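Local structure of beta-N-acetylhexosaminidase (Streptomyces plicatus, 1JAK) at residues Gly122-Val134 / Gly142-Thr154. The protein hydrolyses terminal N-acetylhexosamine residues from beta-linked glycosides, as a family 20 glycoside hydrolase that uses substrate-assisted catalysis. Residues are numbered along the deposited sequence; the frame is centred on the assembly and turned at random.
Sequences GVQTLRQLLPPAV and GPWLVAGGTIEDT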
ATOM      1  N   GLY A 122     -14.531   8.835  -0.675  1.00  8.30           N
ATOM      2  CA  GLY A 122     -15.434   9.628   0.144  1.00  8.66           C
ATOM      3  C   GLY A 122     -15.919   8.794   1.318  1.00  8.32           C
ATOM      4  O   GLY A 122     -16.101   9.296   2.429  1.00  8.31           O
ATOM      5  N   VAL A 123     -16.134   7.508   1.063  1.00  8.04           N
ATOM      6  CA  VAL A 123     -16.579   6.586   2.102  1.00  7.71           C
ATOM      7  C   VAL A 123     -15.508   6.459   3.182  1.00  7.81           C
ATOM      8  O   VAL A 123     -15.822   6.408   4.367  1.00  7.25           O
ATOM      9  CB  VAL A 123     -16.897   5.188   1.507  1.00  7.96           C
ATOM     10  CG1 VAL A 123     -16.995   4.144   2.618  1.00  8.15           C
ATOM     11  CG2 VAL A 123     -18.215   5.246   0.741  1.00  8.87           C
ATOM     12  N   GLN A 124     -14.240   6.421   2.779  1.00  8.00           N
ATOM     13  CA  GLN A 124     -13.159   6.305   3.750  1.00  6.90           C
ATOM     14  C   GLN A 124     -13.142   7.520   4.678  1.00  7.79           C
ATOM     15  O   GLN A 124     -12.761   7.422   5.839  1.00  8.72           O
ATOM     16  CB  GLN A 124     -11.807   6.169   3.044  1.00  6.48           C
ATOM     17  CG  GLN A 124     -11.698   4.955   2.122  1.00  8.27           C
ATOM     18  CD  GLN A 124     -12.138   3.660   2.791  1.00  9.58           C
ATOM     19  OE1 GLN A 124     -11.918   3.456   3.985  1.00  6.99           O
ATOM     20  NE2 GLN A 124     -12.750   2.773   2.015  1.00  9.82           N
ATOM     21  N   THR A 125     -13.549   8.670   4.158  1.00  8.48           N
ATOM     22  CA  THR A 125     -13.603   9.874   4.971  1.00  8.53           C
ATOM     23  C   THR A 125     -14.807   9.777   5.904  1.00  7.83           C
ATOM     24  O   THR A 125     -14.713  10.087   7.094  1.00  8.52           O
ATOM     25  CB  THR A 125     -13.730  11.123   4.085  1.00  7.93           C
ATOM     26  OG1 THR A 125     -12.490  11.329   3.399  1.00  8.97           O
ATOM     27  CG2 THR A 125     -14.064  12.357   4.923  1.00  9.12           C
ATOM     28  N   LEU A 126     -15.934   9.329   5.360  1.00  8.43           N
ATOM     29  CA  LEU A 126     -17.154   9.195   6.146  1.00  9.46           C
ATOM     30  C   LEU A 126     -16.972   8.302   7.371  1.00  9.80           C
ATOM     31  O   LEU A 126     -17.459   8.624   8.458  1.00  9.98           O
ATOM     32  CB  LEU A 126     -18.287   8.644   5.271  1.00  8.77           C
ATOM     33  CG  LEU A 126     -19.629   8.389   5.966  1.00 10.32           C
ATOM     34  CD1 LEU A 126     -20.162   9.690   6.574  1.00  9.23           C
ATOM     35  CD2 LEU A 126     -20.621   7.832   4.953  1.00 10.46           C
ATOM     36  N   ARG A 127     -16.264   7.186   7.214  1.00  9.89           N
ATOM     37  CA  ARG A 127     -16.076   6.282   8.342  1.00 10.27           C
ATOM     38  C   ARG A 127     -15.233   6.900   9.455  1.00  9.53           C
ATOM     39  O   ARG A 127     -15.249   6.421  10.587  1.00  9.91           O
ATOM     40  CB  ARG A 127     -15.477   4.946   7.876  1.00 11.71           C
ATOM     41  CG  ARG A 127     -14.104   5.032   7.255  1.00 12.65           C
ATOM     42  CD  ARG A 127     -13.753   3.748   6.496  1.00 11.54           C
ATOM     43  NE  ARG A 127     -13.709   2.560   7.352  1.00 10.15           N
ATOM     44  CZ  ARG A 127     -13.145   1.409   6.995  1.00 10.11           C
ATOM     45  NH1 ARG A 127     -12.578   1.290   5.800  1.00  8.11           N
ATOM     46  NH2 ARG A 127     -13.134   0.378   7.834  1.00  9.34           N
ATOM     47  N   GLN A 128     -14.501   7.968   9.140  1.00  9.10           N
ATOM     48  CA  GLN A 128     -13.699   8.644  10.151  1.00  8.83           C
ATOM     49  C   GLN A 128     -14.501   9.768  10.814  1.00 10.09           C
ATOM     50  O   GLN A 128     -14.199  10.178  11.934  1.00 10.27           O
ATOM     51  CB  GLN A 128     -12.403   9.191   9.540  1.00  8.84           C
ATOM     52  CG  GLN A 128     -11.347   8.107   9.330  1.00  8.17           C
ATOM     53  CD  GLN A 128     -10.006   8.668   8.886  1.00 10.67           C
ATOM     54  OE1 GLN A 128      -9.548   9.687   9.400  1.00 11.10           O
ATOM     55  NE2 GLN A 128      -9.360   7.989   7.942  1.00  9.06           N
ATOM     56  N   LEU A 129     -15.529  10.253  10.123  1.00 10.35           N
ATOM     57  CA  LEU A 129     -16.382  11.304  10.676  1.00 10.37           C
ATOM     58  C   LEU A 129     -17.333  10.669  11.690  1.00 10.09           C
ATOM     59  O   LEU A 129     -17.726  11.298  12.671  1.00 10.75           O
ATOM     60  CB  LEU A 129     -17.168  12.000   9.560  1.00  9.32           C
ATOM     61  CG  LEU A 129     -16.297  12.784   8.568  1.00 10.21           C
ATOM     62  CD1 LEU A 129     -17.153  13.332   7.441  1.00 11.31           C
ATOM     63  CD2 LEU A 129     -15.580  13.915   9.302  1.00 10.75           C
ATOM     64  N   LEU A 130     -17.697   9.413  11.448  1.00  9.90           N
ATOM     65  CA  LEU A 130     -18.563   8.684  12.367  1.00  9.84           C
ATOM     66  C   LEU A 130     -17.723   8.352  13.602  1.00 10.25           C
ATOM     67  O   LEU A 130     -16.491   8.384  13.541  1.00 10.70           O
ATOM     68  CB  LEU A 130     -19.076   7.403  11.701  1.00  9.85           C
ATOM     69  CG  LEU A 130     -20.148   7.627  10.631  1.00 10.69           C
ATOM     70  CD1 LEU A 130     -20.359   6.357   9.821  1.00 10.85           C
ATOM     71  CD2 LEU A 130     -21.446   8.054  11.308  1.00 10.64           C
ATOM     72  N   PRO A 131     -18.374   8.046  14.739  1.00 10.97           N
ATOM     73  CA  PRO A 131     -17.688   7.714  15.996  1.00 10.94           C
ATOM     74  C   PRO A 131     -16.988   6.355  16.001  1.00 10.63           C
ATOM     75  O   PRO A 131     -17.311   5.478  15.203  1.00 10.49           O
ATOM     76  CB  PRO A 131     -18.811   7.788  17.025  1.00 11.96           C
ATOM     77  CG  PRO A 131     -19.987   7.285  16.240  1.00 11.47           C
ATOM     78  CD  PRO A 131     -19.837   8.018  14.921  1.00 11.52           C
ATOM     79  N   PRO A 132     -16.022   6.166  16.917  1.00 11.57           N
ATOM     80  CA  PRO A 132     -15.255   4.922  17.050  1.00 10.89           C
ATOM     81  C   PRO A 132     -16.127   3.672  17.147  1.00 10.24           C
ATOM     82  O   PRO A 132     -15.725   2.591  16.722  1.00 10.14           O
ATOM     83  CB  PRO A 132     -14.448   5.148  18.326  1.00 11.35           C
ATOM     84  CG  PRO A 132     -14.241   6.628  18.338  1.00 12.77           C
ATOM     85  CD  PRO A 132     -15.599   7.148  17.932  1.00 12.75           C
ATOM     86  N   ALA A 133     -17.319   3.828  17.714  1.00 11.03           N
ATOM     87  CA  ALA A 133     -18.242   2.710  17.874  1.00 11.07           C
ATOM     88  C   ALA A 133     -18.571   2.045  16.540  1.00 10.01           C
ATOM     89  O   ALA A 133     -18.993   0.889  16.503  1.00 12.05           O
ATOM     90  CB  ALA A 133     -19.528   3.191  18.547  1.00 12.13           C
ATOM     91  N   VAL A 134     -18.369   2.773  15.447  1.00 10.22           N
ATOM     92  CA  VAL A 134     -18.661   2.245  14.117  1.00  9.49           C
ATOM     93  C   VAL A 134     -17.800   1.019  13.786  1.00 10.18           C
ATOM     94  O   VAL A 134     -18.135   0.233  12.894  1.00 10.21           O
ATOM     95  CB  VAL A 134     -18.456   3.343  13.035  1.00 10.23           C
ATOM     96  CG1 VAL A 134     -16.970   3.594  12.809  1.00  9.51           C
ATOM     97  CG2 VAL A 134     -19.147   2.944  11.736  1.00 10.61           C
ATOM     98  N   GLY A 142     -24.672   4.324  19.370  1.00 21.03           N
ATOM     99  CA  GLY A 142     -24.293   5.473  18.572  1.00 20.87           C
ATOM    100  C   GLY A 142     -23.958   6.581  19.554  1.00 22.59           C
ATOM    101  O   GLY A 142     -23.359   6.295  20.592  1.00 23.50           O
ATOM    102  N   PRO A 143     -24.339   7.842  19.289  1.00 21.27           N
ATOM    103  CA  PRO A 143     -25.076   8.357  18.127  1.00 20.16           C
ATOM    104  C   PRO A 143     -24.228   8.307  16.859  1.00 18.78           C
ATOM    105  O   PRO A 143     -23.013   8.492  16.916  1.00 17.70           O
ATOM    106  CB  PRO A 143     -25.391   9.802  18.522  1.00 22.17           C
ATOM    107  CG  PRO A 143     -25.266   9.814  20.016  1.00 23.94           C
ATOM    108  CD  PRO A 143     -24.093   8.922  20.257  1.00 23.68           C
ATOM    109  N   TRP A 144     -24.873   8.076  15.720  1.00 15.74           N
ATOM    110  CA  TRP A 144     -24.167   8.007  14.443  1.00 14.85           C
ATOM    111  C   TRP A 144     -24.156   9.382  13.791  1.00 14.61           C
ATOM    112  O   TRP A 144     -24.796   9.612  12.766  1.00 14.85           O
ATOM    113  CB  TRP A 144     -24.844   6.970  13.542  1.00 13.02           C
ATOM    114  CG  TRP A 144     -24.959   5.644  14.226  1.00 13.04           C
ATOM    115  CD1 TRP A 144     -26.110   4.997  14.584  1.00 13.25           C
ATOM    116  CD2 TRP A 144     -23.878   4.833  14.700  1.00 12.30           C
ATOM    117  NE1 TRP A 144     -25.809   3.834  15.256  1.00 13.35           N
ATOM    118  CE2 TRP A 144     -24.446   3.709  15.340  1.00 12.96           C
ATOM    119  CE3 TRP A 144     -22.480   4.949  14.647  1.00 12.26           C
ATOM    120  CZ2 TRP A 144     -23.667   2.706  15.924  1.00 12.71           C
ATOM    121  CZ3 TRP A 144     -21.705   3.951  15.229  1.00 11.75           C
ATOM    122  CH2 TRP A 144     -22.302   2.843  15.859  1.00 13.64           C
ATOM    123  N   LEU A 145     -23.402  10.291  14.402  1.00 14.70           N
ATOM    124  CA  LEU A 145     -23.297  11.667  13.944  1.00 15.92           C
ATOM    125  C   LEU A 145     -22.182  11.922  12.936  1.00 15.54           C
ATOM    126  O   LEU A 145     -21.102  11.337  13.022  1.00 16.64           O
ATOM    127  CB  LEU A 145     -23.089  12.587  15.149  1.00 17.40           C
ATOM    128  CG  LEU A 145     -24.206  12.598  16.192  1.00 20.48           C
ATOM    129  CD1 LEU A 145     -23.730  13.303  17.456  1.00 21.99           C
ATOM    130  CD2 LEU A 145     -25.427  13.286  15.610  1.00 21.42           C
ATOM    131  N   VAL A 146     -22.465  12.806  11.987  1.00 14.33           N
ATOM    132  CA  VAL A 146     -21.509  13.198  10.959  1.00 14.47           C
ATOM    133  C   VAL A 146     -21.501  14.724  10.918  1.00 14.71           C
ATOM    134  O   VAL A 146     -22.489  15.345  10.524  1.00 15.87           O
ATOM    135  CB  VAL A 146     -21.916  12.668   9.569  1.00 14.07           C
ATOM    136  CG1 VAL A 146     -20.872  13.072   8.532  1.00 14.26           C
ATOM    137  CG2 VAL A 146     -22.068  11.154   9.616  1.00 12.50           C
ATOM    138  N   ALA A 147     -20.388  15.319  11.335  1.00 14.58           N
ATOM    139  CA  ALA A 147     -20.252  16.773  11.360  1.00 14.57           C
ATOM    140  C   ALA A 147     -20.820  17.434  10.105  1.00 14.67           C
ATOM    141  O   ALA A 147     -20.669  16.924   8.994  1.00 14.03           O
ATOM    142  CB  ALA A 147     -18.786  17.154  11.534  1.00 14.76           C
ATOM    143  N   GLY A 148     -21.474  18.577  10.293  1.00 14.42           N
ATOM    144  CA  GLY A 148     -22.057  19.283   9.170  1.00 14.58           C
ATOM    145  C   GLY A 148     -21.056  20.120   8.396  1.00 14.88           C
ATOM    146  O   GLY A 148     -20.086  20.628   8.958  1.00 16.24           O
ATOM    147  N   GLY A 149     -21.288  20.260   7.095  1.00 14.83           N
ATOM    148  CA  GLY A 149     -20.392  21.053   6.278  1.00 14.63           C
ATOM    149  C   GLY A 149     -20.065  20.412   4.945  1.00 14.50           C
ATOM    150  O   GLY A 149     -20.729  19.469   4.510  1.00 15.58           O
ATOM    151  N   THR A 150     -19.025  20.922   4.298  1.00 13.70           N
ATOM    152  CA  THR A 150     -18.615  20.403   3.006  1.00 13.66           C
ATOM    153  C   THR A 150     -17.118  20.136   2.934  1.00 14.08           C
ATOM    154  O   THR A 150     -16.310  20.932   3.407  1.00 13.68           O
ATOM    155  CB  THR A 150     -18.976  21.387   1.878  1.00 15.17           C
ATOM    156  OG1 THR A 150     -20.401  21.502   1.780  1.00 14.76           O
ATOM    157  CG2 THR A 150     -18.412  20.905   0.547  1.00 14.25           C
ATOM    158  N   ILE A 151     -16.770  18.999   2.342  1.00 13.93           N
ATOM    159  CA  ILE A 151     -15.379  18.614   2.148  1.00 13.59           C
ATOM    160  C   ILE A 151     -15.196  18.408   0.646  1.00 13.30           C
ATOM    161  O   ILE A 151     -15.991  17.718   0.012  1.00 14.24           O
ATOM    162  CB  ILE A 151     -15.025  17.272   2.859  1.00 11.80           C
ATOM    163  CG1 ILE A 151     -15.008  17.458   4.377  1.00 13.50           C
ATOM    164  CG2 ILE A 151     -13.666  16.769   2.371  1.00 14.82           C
ATOM    165  CD1 ILE A 151     -14.672  16.187   5.149  1.00 13.47           C
ATOM    166  N   GLU A 152     -14.172  19.034   0.077  1.00 13.67           N
ATOM    167  CA  GLU A 152     -13.861  18.868  -1.340  1.00 13.34           C
ATOM    168  C   GLU A 152     -12.447  18.322  -1.270  1.00 13.65           C
ATOM    169  O   GLU A 152     -11.555  18.963  -0.717  1.00 12.93           O
ATOM    170  CB  GLU A 152     -13.926  20.205  -2.076  1.00 17.94           C
ATOM    171  CG  GLU A 152     -15.325  20.804  -2.056  1.00 22.07           C
ATOM    172  CD  GLU A 152     -15.530  21.871  -3.110  1.00 26.37           C
ATOM    173  OE1 GLU A 152     -15.621  21.519  -4.307  1.00 29.10           O
ATOM    174  OE2 GLU A 152     -15.594  23.060  -2.741  1.00 29.75           O
ATOM    175  N   ASP A 153     -12.248  17.139  -1.838  1.00 11.96           N
ATOM    176  CA  ASP A 153     -10.970  16.451  -1.715  1.00 12.13           C
ATOM    177  C   ASP A 153     -10.435  15.801  -2.996  1.00 11.22           C
ATOM    178  O   ASP A 153     -11.157  15.092  -3.689  1.00 11.89           O
ATOM    179  CB  ASP A 153     -11.177  15.387  -0.630  1.00 10.87           C
ATOM    180  CG  ASP A 153      -9.909  14.995   0.089  1.00 10.81           C
ATOM    181  OD1 ASP A 153      -8.859  15.638  -0.107  1.00 11.40           O
ATOM    182  OD2 ASP A 153      -9.988  14.026   0.876  1.00 11.30           O
ATOM    183  N   THR A 154      -9.160  16.046  -3.296  1.00 10.41           N
ATOM    184  CA  THR A 154      -8.497  15.456  -4.458  1.00 10.60           C
ATOM    185  C   THR A 154      -7.072  15.109  -4.021  1.00 10.36           C
ATOM    186  O   THR A 154      -6.529  15.744  -3.121  1.00 11.70           O
ATOM    187  CB  THR A 154      -8.426  16.434  -5.649  1.00 12.24           C
ATOM    188  OG1 THR A 154      -7.817  17.658  -5.221  1.00 14.86           O
ATOM    189  CG2 THR A 154      -9.825  16.710  -6.204  1.00 13.95           C
TER
HETATM  190  O   HOH W   1     -18.142  13.971  12.351  1.00 15.76           O
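Val-146 holds CG1 anti to its backbone N (chi1 -179°) and CG2 anti to its carbonyl carbon, and this splits its two methyls among the leucines of 122-134. Val-146 CG1 meets Leu-129 CD1 at 3.9 Å, and the two side chains cross at about a right angle. Val-146 CG2 packs against Leu-130 CD2 at 3.6 Å. Leu-126 CD1 touches both methyls. Past the break at Ala-147 and Gly-148, in 149-153, Thr-125 CG2 and Ile-151 CD1 meet tip to tip at 3.9 Å. The hydroxyl of Thr-125 is hydrogen-bonded to Tyr-100 OH and Lys-187 NZ.

Trp-144 has CG anti to the carbonyl carbon (chi1 -54°), and its ring reaches the 3-10 segment 132-134. Val-134 N lies at the ring edge, 3.5 Å from Trp-144 CZ3, but its N-H bonds to Pro-131 O, so this is packing. Ala-133 CB touches Trp-144 CH2. Pro-131 CG lies 3.8 Å from Trp-144 CE3, and Gly-142 CA sits over the centre of one ring face.

No direct hydrogen bond joins the segments. One water donates to Leu-129 O at 2.7 Å and accepts from Ala-147 N at 2.8 Å.

In domain 2, far from the inhibitor site, helix 116-129 packs on strand 145-153, while Trp-144, just before it, packs on Pro-131 and 132-134. Nearly all touching residues are buried, so both halves probably rest mainly on apolar fit, with the water linking the backbones at the helix end.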